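Local coordinates for protein nucleoporin NUP82 (Saccharomyces cerevisiae, PDB 3PBP) that serves as a structural component of the yeast nuclear pore complex, its N-terminal beta-propeller domain providing a binding surface for the nucleoporin NUP116, at residues A[303-315]-A[386-398]. The protein carries 1 engineered substitution. Residues are numbered along the deposited sequence; the frame is centred on the assembly and turned at random.
Sequences ATILIDNGQNEIV and FMSWASTLSKSIN. Engineered in segment 386-398: Ser396 (natural residue Cys).
Ile307 packs across helix 387-398 with both branches: CG1 lies against Ala390 CB (3.7 Å), CG2 sits beside Ser394 CB, and CD1 approaches Leu393 CD2 at 4.2 Å, the two side chains running at about a right angle. Nearer the start of the helix, Ile314 CD1 lies against Phe386 CD1 at 3.7 Å. Ile305 meets the same Phe386 ring, with CG1 in the ring plane at its edge. At the other end the contact turns polar. Asn398 ND2 donates to Asp308 OD2 (3.3 Å, 159°), arriving on the anti side and 34° out of the carboxylate plane, while Asn312 ND2 takes the syn lone pair of that oxygen at 2.7 Å. The other oxygen, Asp308 OD1, accepts from Gly310 N (2.6 Å), closing an Asx turn. With CG between backbone N and carbonyl carbon (chi1 62°), Asp308 can thus tie its own loop together and still reach the helix. The loop joins antiparallel strands 299-306 and 313-319 of one sheet, and the helix follows strand 380-385 of the next. Leu326 of strand 323-329 and Ile351 of strand 347-355 extend the apolar layer, and a chain of another protein packs on Leu393 and Ile397.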
ATOM      1  N   ALA A 303      -3.186   5.028  -8.031  1.00 54.61           N
ATOM      2  CA  ALA A 303      -3.812   4.100  -8.950  1.00 53.41           C
ATOM      3  C   ALA A 303      -2.753   3.484  -9.822  1.00 53.11           C
ATOM      4  O   ALA A 303      -1.694   4.067 -10.043  1.00 50.65           O
ATOM      5  CB  ALA A 303      -4.831   4.831  -9.827  1.00 53.24           C
ATOM      6  N   THR A 304      -3.057   2.304 -10.337  1.00 53.68           N
ATOM      7  CA  THR A 304      -2.126   1.613 -11.196  1.00 53.83           C
ATOM      8  C   THR A 304      -2.806   1.390 -12.533  1.00 54.30           C
ATOM      9  O   THR A 304      -3.919   0.889 -12.588  1.00 53.50           O
ATOM     10  CB  THR A 304      -1.698   0.292 -10.544  1.00 53.61           C
ATOM     11  OG1 THR A 304      -0.573   0.535  -9.692  1.00 50.21           O
ATOM     12  CG2 THR A 304      -1.323  -0.711 -11.575  1.00 54.79           C
ATOM     13  N   ILE A 305      -2.138   1.795 -13.608  1.00 55.86           N
ATOM     14  CA  ILE A 305      -2.698   1.658 -14.944  1.00 56.99           C
ATOM     15  C   ILE A 305      -1.818   0.830 -15.853  1.00 58.71           C
ATOM     16  O   ILE A 305      -0.631   1.110 -16.037  1.00 59.70           O
ATOM     17  CB  ILE A 305      -2.908   3.021 -15.629  1.00 56.66           C
ATOM     18  CG1 ILE A 305      -3.795   3.908 -14.760  1.00 56.74           C
ATOM     19  CG2 ILE A 305      -3.534   2.821 -17.001  1.00 55.81           C
ATOM     20  CD1 ILE A 305      -3.062   4.523 -13.574  1.00 58.04           C
ATOM     21  N   LEU A 306      -2.429  -0.179 -16.451  1.00 59.81           N
ATOM     22  CA  LEU A 306      -1.730  -1.073 -17.342  1.00 59.44           C
ATOM     23  C   LEU A 306      -1.467  -0.408 -18.701  1.00 60.47           C
ATOM     24  O   LEU A 306      -2.346   0.216 -19.286  1.00 59.66           O
ATOM     25  CB  LEU A 306      -2.562  -2.346 -17.483  1.00 58.39           C
ATOM     26  CG  LEU A 306      -1.822  -3.593 -17.940  1.00 57.40           C
ATOM     27  CD1 LEU A 306      -0.629  -3.852 -17.050  1.00 56.29           C
ATOM     28  CD2 LEU A 306      -2.773  -4.752 -17.897  1.00 57.55           C
ATOM     29  N   ILE A 307      -0.241  -0.551 -19.187  1.00 63.25           N
ATOM     30  CA  ILE A 307       0.204   0.021 -20.456  1.00 66.28           C
ATOM     31  C   ILE A 307       0.190  -0.977 -21.626  1.00 68.85           C
ATOM     32  O   ILE A 307      -0.086  -0.608 -22.764  1.00 68.02           O
ATOM     33  CB  ILE A 307       1.618   0.584 -20.288  1.00 66.68           C
ATOM     34  CG1 ILE A 307       1.539   2.041 -19.884  1.00 67.84           C
ATOM     35  CG2 ILE A 307       2.428   0.423 -21.544  1.00 67.78           C
ATOM     36  CD1 ILE A 307       2.920   2.617 -19.665  1.00 71.00           C
ATOM     37  N   ASP A 308       0.510  -2.235 -21.348  1.00 71.67           N
ATOM     38  CA  ASP A 308       0.502  -3.258 -22.382  1.00 74.83           C
ATOM     39  C   ASP A 308       0.043  -4.593 -21.806  1.00 76.86           C
ATOM     40  O   ASP A 308      -0.731  -4.617 -20.853  1.00 78.33           O
ATOM     41  CB  ASP A 308       1.890  -3.408 -22.998  1.00 75.75           C
ATOM     42  CG  ASP A 308       2.933  -3.844 -21.995  1.00 76.61           C
ATOM     43  OD1 ASP A 308       2.564  -4.427 -20.953  1.00 77.98           O
ATOM     44  OD2 ASP A 308       4.130  -3.615 -22.261  1.00 77.27           O
ATOM     45  N   ASN A 309       0.520  -5.694 -22.381  1.00 78.92           N
ATOM     46  CA  ASN A 309       0.143  -7.032 -21.920  1.00 81.20           C
ATOM     47  C   ASN A 309       1.282  -7.772 -21.257  1.00 81.56           C
ATOM     48  O   ASN A 309       1.258  -9.002 -21.179  1.00 82.62           O
ATOM     49  CB  ASN A 309      -0.356  -7.870 -23.089  1.00 83.30           C
ATOM     50  CG  ASN A 309      -1.608  -7.299 -23.708  1.00 87.06           C
ATOM     51  OD1 ASN A 309      -2.658  -7.216 -23.054  1.00 87.95           O
ATOM     52  ND2 ASN A 309      -1.508  -6.888 -24.975  1.00 87.50           N
ATOM     53  N   GLY A 310       2.276  -7.025 -20.784  1.00 81.46           N
ATOM     54  CA  GLY A 310       3.426  -7.633 -20.142  1.00 79.14           C
ATOM     55  C   GLY A 310       3.688  -7.050 -18.771  1.00 78.35           C
ATOM     56  O   GLY A 310       4.848  -6.880 -18.384  1.00 79.19           O
ATOM     57  N   GLN A 311       2.615  -6.745 -18.041  1.00 75.55           N
ATOM     58  CA  GLN A 311       2.710  -6.178 -16.695  1.00 72.56           C
ATOM     59  C   GLN A 311       3.355  -4.799 -16.606  1.00 71.36           C
ATOM     60  O   GLN A 311       3.697  -4.354 -15.509  1.00 70.99           O
ATOM     61  CB  GLN A 311       3.463  -7.121 -15.765  1.00 71.62           C
ATOM     62  CG  GLN A 311       2.742  -8.396 -15.454  1.00 72.48           C
ATOM     63  CD  GLN A 311       3.535  -9.267 -14.510  1.00 73.27           C
ATOM     64  OE1 GLN A 311       4.660  -8.925 -14.129  1.00 71.91           O
ATOM     65  NE2 GLN A 311       2.956 -10.403 -14.121  1.00 74.68           N
ATOM     66  N   ASN A 312       3.537  -4.123 -17.741  1.00 69.32           N
ATOM     67  CA  ASN A 312       4.118  -2.784 -17.708  1.00 67.42           C
ATOM     68  C   ASN A 312       3.021  -1.796 -17.281  1.00 66.11           C
ATOM     69  O   ASN A 312       1.934  -1.759 -17.867  1.00 64.20           O
ATOM     70  CB  ASN A 312       4.714  -2.409 -19.075  1.00 67.56           C
ATOM     71  CG  ASN A 312       6.066  -3.094 -19.338  1.00 68.18           C
ATOM     72  OD1 ASN A 312       6.984  -3.049 -18.510  1.00 66.26           O
ATOM     73  ND2 ASN A 312       6.188  -3.720 -20.498  1.00 68.13           N
ATOM     74  N   GLU A 313       3.317  -1.004 -16.250  1.00 64.40           N
ATOM     75  CA  GLU A 313       2.348  -0.059 -15.697  1.00 63.14           C
ATOM     76  C   GLU A 313       2.858   1.333 -15.349  1.00 61.64           C
ATOM     77  O   GLU A 313       4.064   1.600 -15.307  1.00 62.76           O
ATOM     78  CB  GLU A 313       1.757  -0.643 -14.422  1.00 63.45           C
ATOM     79  CG  GLU A 313       2.845  -1.183 -13.516  1.00 64.24           C
ATOM     80  CD  GLU A 313       2.382  -1.413 -12.105  1.00 64.78           C
ATOM     81  OE1 GLU A 313       1.232  -1.850 -11.923  1.00 64.17           O
ATOM     82  OE2 GLU A 313       3.181  -1.170 -11.174  1.00 66.99           O
ATOM     83  N   ILE A 314       1.903   2.204 -15.063  1.00 58.60           N
ATOM     84  CA  ILE A 314       2.182   3.564 -14.682  1.00 57.34           C
ATOM     85  C   ILE A 314       1.499   3.778 -13.347  1.00 56.54           C
ATOM     86  O   ILE A 314       0.342   3.399 -13.166  1.00 55.39           O
ATOM     87  CB  ILE A 314       1.627   4.561 -15.721  1.00 58.78           C
ATOM     88  CG1 ILE A 314       2.482   4.515 -16.983  1.00 58.92           C
ATOM     89  CG2 ILE A 314       1.625   5.982 -15.161  1.00 57.57           C
ATOM     90  CD1 ILE A 314       1.903   5.324 -18.091  1.00 61.26           C
ATOM     91  N   VAL A 315       2.224   4.365 -12.403  1.00 56.27           N
ATOM     92  CA  VAL A 315       1.667   4.629 -11.089  1.00 56.55           C
ATOM     93  C   VAL A 315       1.141   6.048 -11.097  1.00 58.05           C
ATOM     94  O   VAL A 315       1.859   6.958 -11.483  1.00 58.82           O
ATOM     95  CB  VAL A 315       2.727   4.498  -9.984  1.00 54.89           C
ATOM     96  CG1 VAL A 315       2.096   4.781  -8.631  1.00 53.51           C
ATOM     97  CG2 VAL A 315       3.333   3.105 -10.012  1.00 54.09           C
ATOM     98  N   PHE A 386      -3.381   8.436 -21.695  1.00 77.95           N
ATOM     99  CA  PHE A 386      -1.977   8.570 -22.034  1.00 79.19           C
ATOM    100  C   PHE A 386      -1.393   7.500 -22.938  1.00 81.09           C
ATOM    101  O   PHE A 386      -0.201   7.196 -22.866  1.00 81.15           O
ATOM    102  CB  PHE A 386      -1.124   8.723 -20.774  1.00 77.29           C
ATOM    103  CG  PHE A 386      -1.650   7.999 -19.571  1.00 75.32           C
ATOM    104  CD1 PHE A 386      -1.324   6.678 -19.339  1.00 74.19           C
ATOM    105  CD2 PHE A 386      -2.432   8.665 -18.639  1.00 75.04           C
ATOM    106  CE1 PHE A 386      -1.763   6.030 -18.193  1.00 73.66           C
ATOM    107  CE2 PHE A 386      -2.877   8.024 -17.493  1.00 74.94           C
ATOM    108  CZ  PHE A 386      -2.538   6.702 -17.271  1.00 74.02           C
HETATM  109  N   MSE A 387      -2.229   6.948 -23.812  1.00 83.49           N
HETATM  110  CA  MSE A 387      -1.776   5.932 -24.756  1.00 85.90           C
HETATM  111  C   MSE A 387      -1.034   6.579 -25.922  1.00 84.70           C
HETATM  112  O   MSE A 387      -0.452   5.888 -26.760  1.00 83.97           O
HETATM  113  CB  MSE A 387      -2.960   5.114 -25.280  1.00 89.97           C
HETATM  114  CG  MSE A 387      -3.394   4.003 -24.339  1.00 96.20           C
HETATM  115 SE   MSE A 387      -1.941   2.740 -23.939  1.00105.81          SE
HETATM  116  CE  MSE A 387      -2.159   1.515 -25.433  1.00103.10           C
ATOM    117  N   SER A 388      -1.073   7.912 -25.965  1.00 83.87           N
ATOM    118  CA  SER A 388      -0.405   8.697 -27.000  1.00 81.64           C
ATOM    119  C   SER A 388       1.068   8.352 -26.909  1.00 80.84           C
ATOM    120  O   SER A 388       1.707   8.024 -27.909  1.00 80.69           O
ATOM    121  CB  SER A 388      -0.585  10.197 -26.737  1.00 81.32           C
ATOM    122  OG  SER A 388      -1.882  10.483 -26.225  1.00 81.85           O
ATOM    123  N   TRP A 389       1.595   8.415 -25.689  1.00 79.89           N
ATOM    124  CA  TRP A 389       2.998   8.116 -25.438  1.00 78.77           C
ATOM    125  C   TRP A 389       3.244   6.745 -24.832  1.00 77.98           C
ATOM    126  O   TRP A 389       4.259   6.111 -25.117  1.00 77.64           O
ATOM    127  CB  TRP A 389       3.615   9.182 -24.527  1.00 77.41           C
ATOM    128  CG  TRP A 389       2.822   9.501 -23.295  1.00 76.00           C
ATOM    129  CD1 TRP A 389       1.897  10.490 -23.154  1.00 75.76           C
ATOM    130  CD2 TRP A 389       2.942   8.876 -22.006  1.00 76.49           C
ATOM    131  NE1 TRP A 389       1.437  10.532 -21.857  1.00 76.00           N
ATOM    132  CE2 TRP A 389       2.062   9.551 -21.132  1.00 76.03           C
ATOM    133  CE3 TRP A 389       3.710   7.812 -21.505  1.00 75.35           C
ATOM    134  CZ2 TRP A 389       1.930   9.198 -19.782  1.00 75.03           C
ATOM    135  CZ3 TRP A 389       3.576   7.465 -20.163  1.00 72.98           C
ATOM    136  CH2 TRP A 389       2.693   8.156 -19.321  1.00 73.17           C
ATOM    137  N   ALA A 390       2.315   6.287 -24.002  1.00 77.72           N
ATOM    138  CA  ALA A 390       2.458   4.994 -23.339  1.00 77.99           C
ATOM    139  C   ALA A 390       2.660   3.829 -24.294  1.00 77.85           C
ATOM    140  O   ALA A 390       3.434   2.922 -24.009  1.00 77.98           O
ATOM    141  CB  ALA A 390       1.261   4.729 -22.457  1.00 77.79           C
ATOM    142  N   SER A 391       1.961   3.855 -25.425  1.00 77.80           N
ATOM    143  CA  SER A 391       2.066   2.786 -26.410  1.00 77.12           C
ATOM    144  C   SER A 391       3.474   2.692 -26.980  1.00 76.79           C
ATOM    145  O   SER A 391       3.972   1.603 -27.252  1.00 76.78           O
ATOM    146  CB  SER A 391       1.055   3.006 -27.534  1.00 77.23           C
ATOM    147  OG  SER A 391       1.215   4.285 -28.112  1.00 77.97           O
ATOM    148  N   THR A 392       4.116   3.839 -27.155  1.00 76.69           N
ATOM    149  CA  THR A 392       5.474   3.883 -27.679  1.00 76.91           C
ATOM    150  C   THR A 392       6.450   3.457 -26.593  1.00 77.23           C
ATOM    151  O   THR A 392       7.444   2.770 -26.860  1.00 78.57           O
ATOM    152  CB  THR A 392       5.848   5.296 -28.113  1.00 76.96           C
ATOM    153  OG1 THR A 392       4.874   5.778 -29.046  1.00 77.48           O
ATOM    154  CG2 THR A 392       7.221   5.306 -28.748  1.00 76.53           C
ATOM    155  N   LEU A 393       6.157   3.884 -25.367  1.00 75.97           N
ATOM    156  CA  LEU A 393       6.978   3.568 -24.209  1.00 74.63           C
ATOM    157  C   LEU A 393       7.124   2.059 -23.998  1.00 74.60           C
ATOM    158  O   LEU A 393       8.207   1.572 -23.683  1.00 73.88           O
ATOM    159  CB  LEU A 393       6.375   4.217 -22.959  1.00 73.09           C
ATOM    160  CG  LEU A 393       7.094   4.005 -21.623  1.00 72.47           C
ATOM    161  CD1 LEU A 393       8.558   4.408 -21.719  1.00 71.44           C
ATOM    162  CD2 LEU A 393       6.385   4.814 -20.560  1.00 73.13           C
ATOM    163  N   SER A 394       6.039   1.312 -24.173  1.00 75.34           N
ATOM    164  CA  SER A 394       6.116  -0.128 -23.977  1.00 76.39           C
ATOM    165  C   SER A 394       6.814  -0.788 -25.148  1.00 76.74           C
ATOM    166  O   SER A 394       7.465  -1.809 -24.980  1.00 77.28           O
ATOM    167  CB  SER A 394       4.726  -0.737 -23.781  1.00 75.59           C
ATOM    168  OG  SER A 394       4.048  -0.866 -25.009  1.00 77.19           O
ATOM    169  N   LYS A 395       6.690  -0.203 -26.335  1.00 78.16           N
ATOM    170  CA  LYS A 395       7.343  -0.767 -27.512  1.00 79.45           C
ATOM    171  C   LYS A 395       8.842  -0.722 -27.316  1.00 78.87           C
ATOM    172  O   LYS A 395       9.534  -1.709 -27.552  1.00 79.72           O
ATOM    173  CB  LYS A 395       6.956   0.004 -28.777  1.00 81.26           C
ATOM    174  CG  LYS A 395       5.497  -0.198 -29.163  1.00 86.23           C
ATOM    175  CD  LYS A 395       5.063   0.635 -30.365  1.00 88.30           C
ATOM    176  CE  LYS A 395       3.570   0.441 -30.636  1.00 89.29           C
ATOM    177  NZ  LYS A 395       3.088   1.269 -31.777  1.00 90.89           N
ATOM    178  N   SER A 396       9.345   0.420 -26.868  1.00 77.97           N
ATOM    179  CA  SER A 396      10.772   0.552 -26.649  1.00 78.22           C
ATOM    180  C   SER A 396      11.251  -0.335 -25.498  1.00 77.99           C
ATOM    181  O   SER A 396      12.363  -0.862 -25.542  1.00 76.30           O
ATOM    182  CB  SER A 396      11.148   2.022 -26.409  1.00 78.53           C
ATOM    183  OG  SER A 396      10.471   2.570 -25.304  1.00 81.40           O
ATOM    184  N   ILE A 397      10.417  -0.518 -24.476  1.00 78.99           N
ATOM    185  CA  ILE A 397      10.811  -1.368 -23.355  1.00 79.51           C
ATOM    186  C   ILE A 397      10.948  -2.788 -23.881  1.00 81.37           C
ATOM    187  O   ILE A 397      11.919  -3.484 -23.590  1.00 82.15           O
ATOM    188  CB  ILE A 397       9.763  -1.396 -22.208  1.00 77.11           C
ATOM    189  CG1 ILE A 397       9.654  -0.025 -21.540  1.00 75.32           C
ATOM    190  CG2 ILE A 397      10.164  -2.439 -21.176  1.00 75.18           C
ATOM    191  CD1 ILE A 397       8.668   0.015 -20.396  1.00 72.47           C
ATOM    192  N   ASN A 398       9.971  -3.203 -24.678  1.00 83.15           N
ATOM    193  CA  ASN A 398       9.960  -4.549 -25.222  1.00 84.93           C
ATOM    194  C   ASN A 398      10.901  -4.755 -26.407  1.00 86.09           C
ATOM    195  O   ASN A 398      11.338  -5.878 -26.666  1.00 86.41           O
ATOM    196  CB  ASN A 398       8.522  -4.944 -25.582  1.00 84.93           C
ATOM    197  CG  ASN A 398       7.597  -4.983 -24.351  1.00 86.23           C
ATOM    198  OD1 ASN A 398       7.937  -5.569 -23.317  1.00 85.91           O
ATOM    199  ND2 ASN A 398       6.425  -4.359 -24.466  1.00 85.37           N
TER